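PDB 3KR9: SAM-dependent methyltransferase from Streptococcus pneumoniae, which probably catalyses the S-adenosylmethionine-dependent methylation of N1 of adenine 22 in tRNA, using a class I Rossmann-like fold. Local coordinates for residues 120-123 and 124-127; 127-130 and 131-135; 171-174 and 175-178; 186-189 and 190-193. All coordinates share one frame; numbering follows the deposited sequence.

Contact 1: 120-123 and 124-127; sequences NNRE and DDLR
Arg122, just ahead of helix 123-132, folds its side chain forward over the first turn and meets two aspartates there. Bends at its second and third torsions (chi2 -22°, chi3 -97°) shape the chain so that Arg122 NH1 lies 2.6 Å from Asp124 OD1 in a salt bridge. The guanidinium and the Asp124 carboxylate are turned 51° from each other, so they do not form a flat two-pronged pair. Asp124 OD1 also takes a weak bond from Asp125 N. Asp125 OD2 lies over one face of the guanidinium; no N-H points at it, the attraction is one of charge, and its exact place is uncertain. The stronger partner of Asp125 is Arg96, in a salt bridge. On the looser side a water accepts from Arg122 NH2 at 2.9 Å and donates to Asp124 OD2, bridging Arg122 and Asp124 a second time.

The inner side is packed more tightly. Arg122 is the N-cap residue, and its carbonyl O receives Leu126 N at 3.1 Å, while Arg127 N reaches Glu123 O at 2.9 Å in the carbonyl plane. The CB of buried Glu123 lies 3.8 Å from Arg127 NH1. Their charged ends turn to other partners, Glu123 to Lys184 and Arg127 to Glu140 and Glu151. The aspartates lie at the positive end of the helix dipole and beside arginines, which would probably favour their ionised form.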
# COMPACT_ATOMS: atom_id res chain seq x y z
N ASN A 120 -4.45 3.51 -2.27
CA ASN A 120 -4.81 4.89 -2.53
C ASN A 120 -5.98 5.34 -1.71
O ASN A 120 -6.26 6.54 -1.63
CB ASN A 120 -5.12 5.10 -4.01
CG ASN A 120 -3.88 5.14 -4.85
OD1 ASN A 120 -2.76 5.32 -4.34
ND2 ASN A 120 -4.07 4.97 -6.14
N ASN A 121 -6.69 4.37 -1.11
CA ASN A 121 -7.95 4.64 -0.36
C ASN A 121 -8.38 3.38 0.40
O ASN A 121 -7.75 2.32 0.29
CB ASN A 121 -9.08 5.09 -1.32
CG ASN A 121 -9.39 4.03 -2.40
OD1 ASN A 121 -9.52 2.83 -2.12
ND2 ASN A 121 -9.48 4.46 -3.64
N ARG A 122 -9.45 3.49 1.18
CA ARG A 122 -10.02 2.30 1.84
C ARG A 122 -8.93 1.60 2.66
O ARG A 122 -8.87 0.36 2.70
CB ARG A 122 -10.57 1.29 0.83
CG ARG A 122 -11.81 1.76 0.04
CD ARG A 122 -12.53 2.87 0.78
NE ARG A 122 -13.66 2.35 1.55
CZ ARG A 122 -13.83 2.51 2.86
NH1 ARG A 122 -12.96 3.20 3.60
NH2 ARG A 122 -14.91 1.97 3.43
N GLU A 123 -8.05 2.40 3.27
CA GLU A 123 -6.96 1.86 4.04
C GLU A 123 -7.50 1.07 5.23
O GLU A 123 -7.00 -0.01 5.53
CB GLU A 123 -6.00 2.95 4.47
CG GLU A 123 -5.51 3.86 3.27
CD GLU A 123 -6.35 5.13 3.07
OE1 GLU A 123 -7.57 5.17 3.37
OE2 GLU A 123 -5.77 6.10 2.58
N ASP A 124 -8.55 1.60 5.84
CA ASP A 124 -9.23 0.96 6.93
C ASP A 124 -9.68 -0.44 6.57
O ASP A 124 -9.32 -1.36 7.32
CB ASP A 124 -10.37 1.82 7.52
CG ASP A 124 -11.47 2.18 6.50
OD1 ASP A 124 -11.26 2.15 5.28
OD2 ASP A 124 -12.55 2.57 6.97
N ASP A 125 -10.41 -0.63 5.44
CA ASP A 125 -10.84 -1.99 5.00
C ASP A 125 -9.65 -2.88 4.69
O ASP A 125 -9.70 -4.07 4.91
CB ASP A 125 -11.75 -1.98 3.73
CG ASP A 125 -12.95 -1.03 3.88
OD1 ASP A 125 -13.54 -1.04 4.95
OD2 ASP A 125 -13.27 -0.25 2.96
N LEU A 126 -8.57 -2.34 4.17
CA LEU A 126 -7.42 -3.23 4.00
C LEU A 126 -6.85 -3.69 5.40
O LEU A 126 -6.29 -4.77 5.51
CB LEU A 126 -6.28 -2.49 3.25
CG LEU A 126 -4.94 -3.19 3.02
CD1 LEU A 126 -5.09 -4.59 2.33
CD2 LEU A 126 -4.06 -2.23 2.11
N ARG A 127 -6.93 -2.82 6.41
CA ARG A 127 -6.30 -3.18 7.71
C ARG A 127 -7.15 -4.32 8.33
O ARG A 127 -6.63 -5.22 8.95
CB ARG A 127 -6.23 -1.95 8.64
CG ARG A 127 -5.18 -0.95 8.26
CD ARG A 127 -4.96 0.09 9.44
NE ARG A 127 -3.95 1.08 9.07
CZ ARG A 127 -4.22 2.21 8.42
NH1 ARG A 127 -5.49 2.56 8.17
NH2 ARG A 127 -3.23 3.03 8.09
O HOH W 1 -15.31 3.12 6.11

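Contact 2: 127-130 and 131-135; sequences RIWL and QDHGF
Trp129 and His133, four residues apart, form an offset stack at the C-terminal end of helix 123-132. The centroids of the indole five-membered ring and the imidazole are 3.8 Å apart and the planes differ by 14°. A trans first torsion (chi1 -171°) lays the indole along the helix with one face offered to the imidazole, and His133 CB makes a CH-pi contact 4.0 Å from the centroid of the Trp129 six-membered ring. Trp129 NE1 is hydrogen-bonded to Glu103 of helix 95-104, which the indole also packs against.

Apolar contacts continue on the side facing the sheet. Phe135, the first residue of strand 135-145, places CD2 4.0 Å from Trp129 CZ3, and its CB lies 3.9 Å from Leu130 CD2.

Backbone hydrogen bonds finish the helix. Gln131 N and Asp132 N bind Arg127 O and Ile128 O in regular i to i+4 fashion. Leu130 O then accepts both His133 N at 3.0 Å and Phe135 N at 3.1 Å, from opposite faces of its carbonyl plane. Between these donors Gly134 takes a positive phi of 82°, turning the chain into the strand. Gripped twice, the Leu130 carbonyl ties helix to strand, while the stack would limit rotation of the imidazole.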
# COMPACT_ATOMS: atom_id res chain seq x y z
N ARG A 127 -6.93 -2.82 6.41
CA ARG A 127 -6.30 -3.18 7.71
C ARG A 127 -7.15 -4.32 8.33
O ARG A 127 -6.63 -5.22 8.95
CB ARG A 127 -6.23 -1.95 8.64
CG ARG A 127 -5.18 -0.95 8.26
CD ARG A 127 -4.96 0.09 9.44
NE ARG A 127 -3.95 1.08 9.07
CZ ARG A 127 -4.22 2.21 8.42
NH1 ARG A 127 -5.49 2.56 8.17
NH2 ARG A 127 -3.23 3.03 8.09
N ILE A 128 -8.46 -4.25 8.12
CA ILE A 128 -9.43 -5.30 8.60
C ILE A 128 -9.11 -6.61 7.88
O ILE A 128 -8.97 -7.69 8.47
CB ILE A 128 -10.87 -4.82 8.33
CG1 ILE A 128 -11.19 -3.69 9.30
CG2 ILE A 128 -11.96 -6.01 8.37
CD1 ILE A 128 -12.31 -2.79 8.85
N TRP A 129 -8.94 -6.51 6.59
CA TRP A 129 -8.60 -7.70 5.82
C TRP A 129 -7.31 -8.33 6.33
O TRP A 129 -7.26 -9.55 6.57
CB TRP A 129 -8.46 -7.36 4.33
CG TRP A 129 -8.33 -8.63 3.57
CD1 TRP A 129 -9.34 -9.39 3.07
CD2 TRP A 129 -7.11 -9.33 3.30
NE1 TRP A 129 -8.80 -10.53 2.48
CE2 TRP A 129 -7.44 -10.52 2.64
CE3 TRP A 129 -5.76 -9.07 3.59
CZ2 TRP A 129 -6.48 -11.44 2.21
CZ3 TRP A 129 -4.80 -10.00 3.20
CH2 TRP A 129 -5.17 -11.16 2.47
N LEU A 130 -6.27 -7.51 6.51
CA LEU A 130 -4.97 -8.02 6.95
C LEU A 130 -5.08 -8.75 8.26
O LEU A 130 -4.62 -9.90 8.41
CB LEU A 130 -3.94 -6.87 7.11
CG LEU A 130 -3.46 -6.28 5.79
CD1 LEU A 130 -2.90 -4.87 5.99
CD2 LEU A 130 -2.44 -7.23 5.10
N GLN A 131 -5.70 -8.06 9.20
CA GLN A 131 -5.88 -8.63 10.52
C GLN A 131 -6.62 -9.98 10.46
O GLN A 131 -6.21 -10.92 11.13
CB GLN A 131 -6.71 -7.68 11.39
CG GLN A 131 -7.34 -8.45 12.59
CD GLN A 131 -7.57 -7.54 13.77
OE1 GLN A 131 -7.06 -6.40 13.78
NE2 GLN A 131 -8.35 -8.01 14.79
N ASP A 132 -7.69 -10.05 9.66
CA ASP A 132 -8.50 -11.29 9.55
C ASP A 132 -7.79 -12.40 8.80
O ASP A 132 -8.34 -13.48 8.71
CB ASP A 132 -9.84 -11.00 8.84
CG ASP A 132 -10.70 -10.04 9.61
OD1 ASP A 132 -10.54 -9.98 10.84
OD2 ASP A 132 -11.53 -9.33 8.98
N HIS A 133 -6.58 -12.18 8.25
CA HIS A 133 -5.94 -13.23 7.43
C HIS A 133 -4.56 -13.50 7.93
O HIS A 133 -3.72 -13.97 7.20
CB HIS A 133 -5.93 -12.88 5.93
CG HIS A 133 -7.29 -12.90 5.33
ND1 HIS A 133 -7.81 -13.99 4.65
CD2 HIS A 133 -8.30 -11.98 5.39
CE1 HIS A 133 -9.06 -13.74 4.30
NE2 HIS A 133 -9.38 -12.54 4.74
N GLY A 134 -4.34 -13.18 9.19
CA GLY A 134 -3.12 -13.62 9.83
C GLY A 134 -1.90 -12.73 9.53
O GLY A 134 -0.76 -13.24 9.53
N PHE A 135 -2.11 -11.44 9.29
CA PHE A 135 -0.99 -10.49 9.06
C PHE A 135 -0.95 -9.41 10.12
O PHE A 135 -2.02 -8.97 10.60
CB PHE A 135 -1.11 -9.85 7.62
CG PHE A 135 -0.92 -10.82 6.55
CD1 PHE A 135 0.36 -11.31 6.28
CD2 PHE A 135 -2.03 -11.31 5.80
CE1 PHE A 135 0.56 -12.25 5.28
CE2 PHE A 135 -1.84 -12.26 4.81
CZ PHE A 135 -0.57 -12.76 4.53

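Contact 3: 171-174 and 175-178; sequences PFLS and KEVS
Glu176 lies alongside Leu173, the two side chains pointing the same way. Glu176 OE1 sits 3.7 Å from Leu173 CD2, a van der Waals contact in which the carboxylate flanks the leucine's methyl end. A first torsion of 47° places Glu176 CG between its own backbone N and carbonyl carbon, and a bend at chi2 then carries the carboxylate back beside the helix. The Leu173 side chain also packs on Phe181 of helix 179-198 and on Ile142 of strand 135-145.

Backbone bonds define the turn. Phe172 O accepts two amides: Glu176 N at 3.1 Å, close to the line of the carbonyl bond, and Lys175 N at 3.0 Å, from well above the carbonyl plane. Val177 N is hydrogen-bonded to Leu173 O, although that oxygen is placed less surely. This short helix, 173-176, joins helix 164-169 to helix 179-198. Val177 leaves helical geometry with a positive phi of 43°, and the chain breaks direction there before the longer helix starts.

A side-chain-to-backbone bond spans the break. Ser178 N donates to Glu176 OE2 at 2.8 Å, almost straight at 172°, and meets the oxygen from above the carboxylate plane. Ser178 is itself the N-cap residue of the next helix, its OG bonded to Phe181 N. Back in the turn, Ser174 OG is hydrogen-bonded to Gly170 O, and Val177 CG2 approaches Ser174 O at 3.2 Å.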
# COMPACT_ATOMS: atom_id res chain seq x y z
N PRO A 171 -2.10 1.98 13.36
CA PRO A 171 -1.51 1.83 14.71
C PRO A 171 -0.20 2.56 14.84
O PRO A 171 0.13 2.98 15.93
CB PRO A 171 -1.22 0.32 14.83
CG PRO A 171 -1.23 -0.18 13.38
CD PRO A 171 -2.19 0.70 12.64
N PHE A 172 0.61 2.62 13.78
CA PHE A 172 1.82 3.47 13.82
C PHE A 172 1.54 4.94 13.48
O PHE A 172 1.99 5.82 14.21
CB PHE A 172 2.98 2.89 12.97
CG PHE A 172 3.37 1.49 13.40
CD1 PHE A 172 4.45 1.29 14.25
CD2 PHE A 172 2.55 0.41 13.07
CE1 PHE A 172 4.80 -0.01 14.68
CE2 PHE A 172 2.87 -0.86 13.49
CZ PHE A 172 4.00 -1.07 14.30
N LEU A 173 0.80 5.23 12.41
CA LEU A 173 0.54 6.65 12.02
C LEU A 173 -0.15 7.45 13.14
O LEU A 173 0.16 8.61 13.39
CB LEU A 173 -0.35 6.76 10.72
CG LEU A 173 0.22 6.05 9.45
CD1 LEU A 173 -0.76 6.14 8.33
CD2 LEU A 173 1.53 6.67 9.02
N SER A 174 -1.09 6.83 13.82
CA SER A 174 -1.88 7.55 14.83
C SER A 174 -1.01 7.78 16.10
O SER A 174 -1.33 8.63 16.96
CB SER A 174 -3.11 6.72 15.21
OG SER A 174 -2.66 5.68 16.05
N LYS A 175 0.09 7.03 16.21
CA LYS A 175 1.02 7.23 17.33
C LYS A 175 2.06 8.34 17.04
O LYS A 175 2.32 9.17 17.88
CB LYS A 175 1.68 5.91 17.74
CG LYS A 175 2.48 6.04 19.03
CD LYS A 175 3.18 4.72 19.39
CE LYS A 175 4.00 4.90 20.67
NZ LYS A 175 5.10 5.85 20.40
N GLU A 176 2.58 8.38 15.82
CA GLU A 176 3.50 9.42 15.36
C GLU A 176 2.83 10.80 15.21
O GLU A 176 3.44 11.82 15.57
CB GLU A 176 4.08 9.03 13.99
CG GLU A 176 2.97 8.53 13.04
CD GLU A 176 2.96 9.22 11.66
OE1 GLU A 176 3.90 8.91 10.83
OE2 GLU A 176 2.00 10.04 11.46
N VAL A 177 1.60 10.82 14.69
CA VAL A 177 0.87 12.05 14.33
C VAL A 177 1.81 13.04 13.62
O VAL A 177 1.97 14.18 14.05
CB VAL A 177 0.20 12.73 15.57
CG1 VAL A 177 -0.66 13.92 15.16
CG2 VAL A 177 -0.62 11.70 16.41
N SER A 178 2.44 12.61 12.54
CA SER A 178 3.34 13.50 11.77
C SER A 178 2.65 14.74 11.18
O SER A 178 1.42 14.82 11.07
CB SER A 178 4.01 12.74 10.61
OG SER A 178 3.02 12.41 9.66

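Contact 4: 186-189 and 190-193; sequences QKEA and EKLE
Glu188 sets out in the trans direction (chi1 -175°) and then bends at chi2 (65°), which folds its carboxylate toward the following turn, where Lys191 and Leu192 meet it. Lys191 leaves the helix with CG trans to its carbonyl carbon and crosses the glutamate at about a right angle. The resulting i to i+3 salt bridge, Glu188 OE1 to Lys191 NZ at 4.0 Å, is long and therefore probably weak. The other oxygen, Glu188 OE2, rests 3.9 Å from Leu192 CG, so one carboxylate spans a charged and an apolar neighbour.

On another side of the helix, Glu190 OE2 comes 4.1 Å from Lys187 CG, but Lys187 NZ stays 5.3 Å from Glu190 OE2, too far for an ion pair.

The backbone beneath is regular. Amides of Glu190, Lys191 and Leu192 bind the carbonyls of Gln186, Lys187 and Glu188, and Glu193 N closes the series on Ala189 O at 2.7 Å. Leu192 packs on Ile214 and Ile217 of helix 204-221, and Glu193 is salt-bridged to Lys218 of the same helix. Charged residues toward solvent with leucine turned to a partner are the pattern of an amphipathic helix, here one of two packed C-terminal helices, 179-198 and 204-221.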
# COMPACT_ATOMS: atom_id res chain seq x y z
N GLN A 186 -7.08 16.75 9.18
CA GLN A 186 -7.63 18.09 9.27
C GLN A 186 -8.41 18.41 8.01
O GLN A 186 -9.51 18.94 8.08
CB GLN A 186 -6.48 19.09 9.43
CG GLN A 186 -6.71 20.20 10.44
CD GLN A 186 -6.12 19.88 11.81
OE1 GLN A 186 -5.28 20.62 12.36
NE2 GLN A 186 -6.55 18.75 12.37
N LYS A 187 -7.86 18.08 6.85
CA LYS A 187 -8.55 18.38 5.61
C LYS A 187 -9.80 17.49 5.53
O LYS A 187 -10.89 17.93 5.14
CB LYS A 187 -7.62 18.23 4.39
CG LYS A 187 -7.98 19.13 3.19
CD LYS A 187 -7.22 18.74 1.91
CE LYS A 187 -7.78 19.44 0.65
NZ LYS A 187 -7.22 20.84 0.46
N GLU A 188 -9.66 16.25 5.98
CA GLU A 188 -10.82 15.37 5.98
C GLU A 188 -11.89 15.83 6.98
O GLU A 188 -13.08 15.71 6.71
CB GLU A 188 -10.43 13.91 6.23
CG GLU A 188 -11.60 12.98 6.12
CD GLU A 188 -12.20 12.91 4.70
OE1 GLU A 188 -11.47 13.14 3.72
OE2 GLU A 188 -13.41 12.60 4.58
N ALA A 189 -11.47 16.33 8.14
CA ALA A 189 -12.43 16.91 9.09
C ALA A 189 -13.25 18.05 8.45
O ALA A 189 -14.48 18.06 8.49
CB ALA A 189 -11.72 17.40 10.30
N GLU A 190 -12.57 19.00 7.81
CA GLU A 190 -13.32 20.09 7.17
C GLU A 190 -14.24 19.62 6.05
O GLU A 190 -15.36 20.11 5.93
CB GLU A 190 -12.44 21.26 6.75
CG GLU A 190 -11.45 21.00 5.68
CD GLU A 190 -10.24 21.92 5.83
OE1 GLU A 190 -9.79 22.12 6.99
OE2 GLU A 190 -9.76 22.46 4.80
N LYS A 191 -13.81 18.64 5.26
CA LYS A 191 -14.74 18.06 4.30
C LYS A 191 -16.00 17.56 5.01
O LYS A 191 -17.12 17.88 4.61
CB LYS A 191 -14.12 16.93 3.46
CG LYS A 191 -13.21 17.41 2.36
CD LYS A 191 -12.75 16.22 1.49
CE LYS A 191 -11.30 16.36 1.08
NZ LYS A 191 -10.86 15.13 0.32
N LEU A 192 -15.81 16.76 6.06
CA LEU A 192 -16.94 16.22 6.81
C LEU A 192 -17.78 17.34 7.42
O LEU A 192 -19.01 17.28 7.44
CB LEU A 192 -16.46 15.29 7.91
CG LEU A 192 -15.74 14.03 7.41
CD1 LEU A 192 -14.89 13.49 8.53
CD2 LEU A 192 -16.76 13.02 6.96
N GLU A 193 -17.11 18.37 7.92
CA GLU A 193 -17.84 19.46 8.55
C GLU A 193 -18.66 20.25 7.54
O GLU A 193 -19.72 20.77 7.86
CB GLU A 193 -16.90 20.33 9.40
CG GLU A 193 -16.82 19.79 10.82
CD GLU A 193 -15.80 20.47 11.69
OE1 GLU A 193 -15.98 20.44 12.93
OE2 GLU A 193 -14.80 21.02 11.15

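How the contacts relate
Contacts 1 and 2 occupy successive turns of helix 123-132 and share Arg127; their centres are about 11 Å apart. The same arginine joins them to contact 3, where Arg127 NH2 packs 4.0 Å from Leu173 CD1 and Arg127 NE 4.0 Å from Pro171 CD. Glu140, a partner of Arg127, also accepts from Leu173 N, so it bridges the two regions. Contact 4 stands apart: its nearest atoms are about 8 Å from contact 3 and about 12 Å from contact 2. Helix 173-176 leads to the helix that carries it. The series thus runs from the Rossmann-like sheet region to the C-terminal helices. This geometry alone ties none of the four to the cofactor or tRNA site.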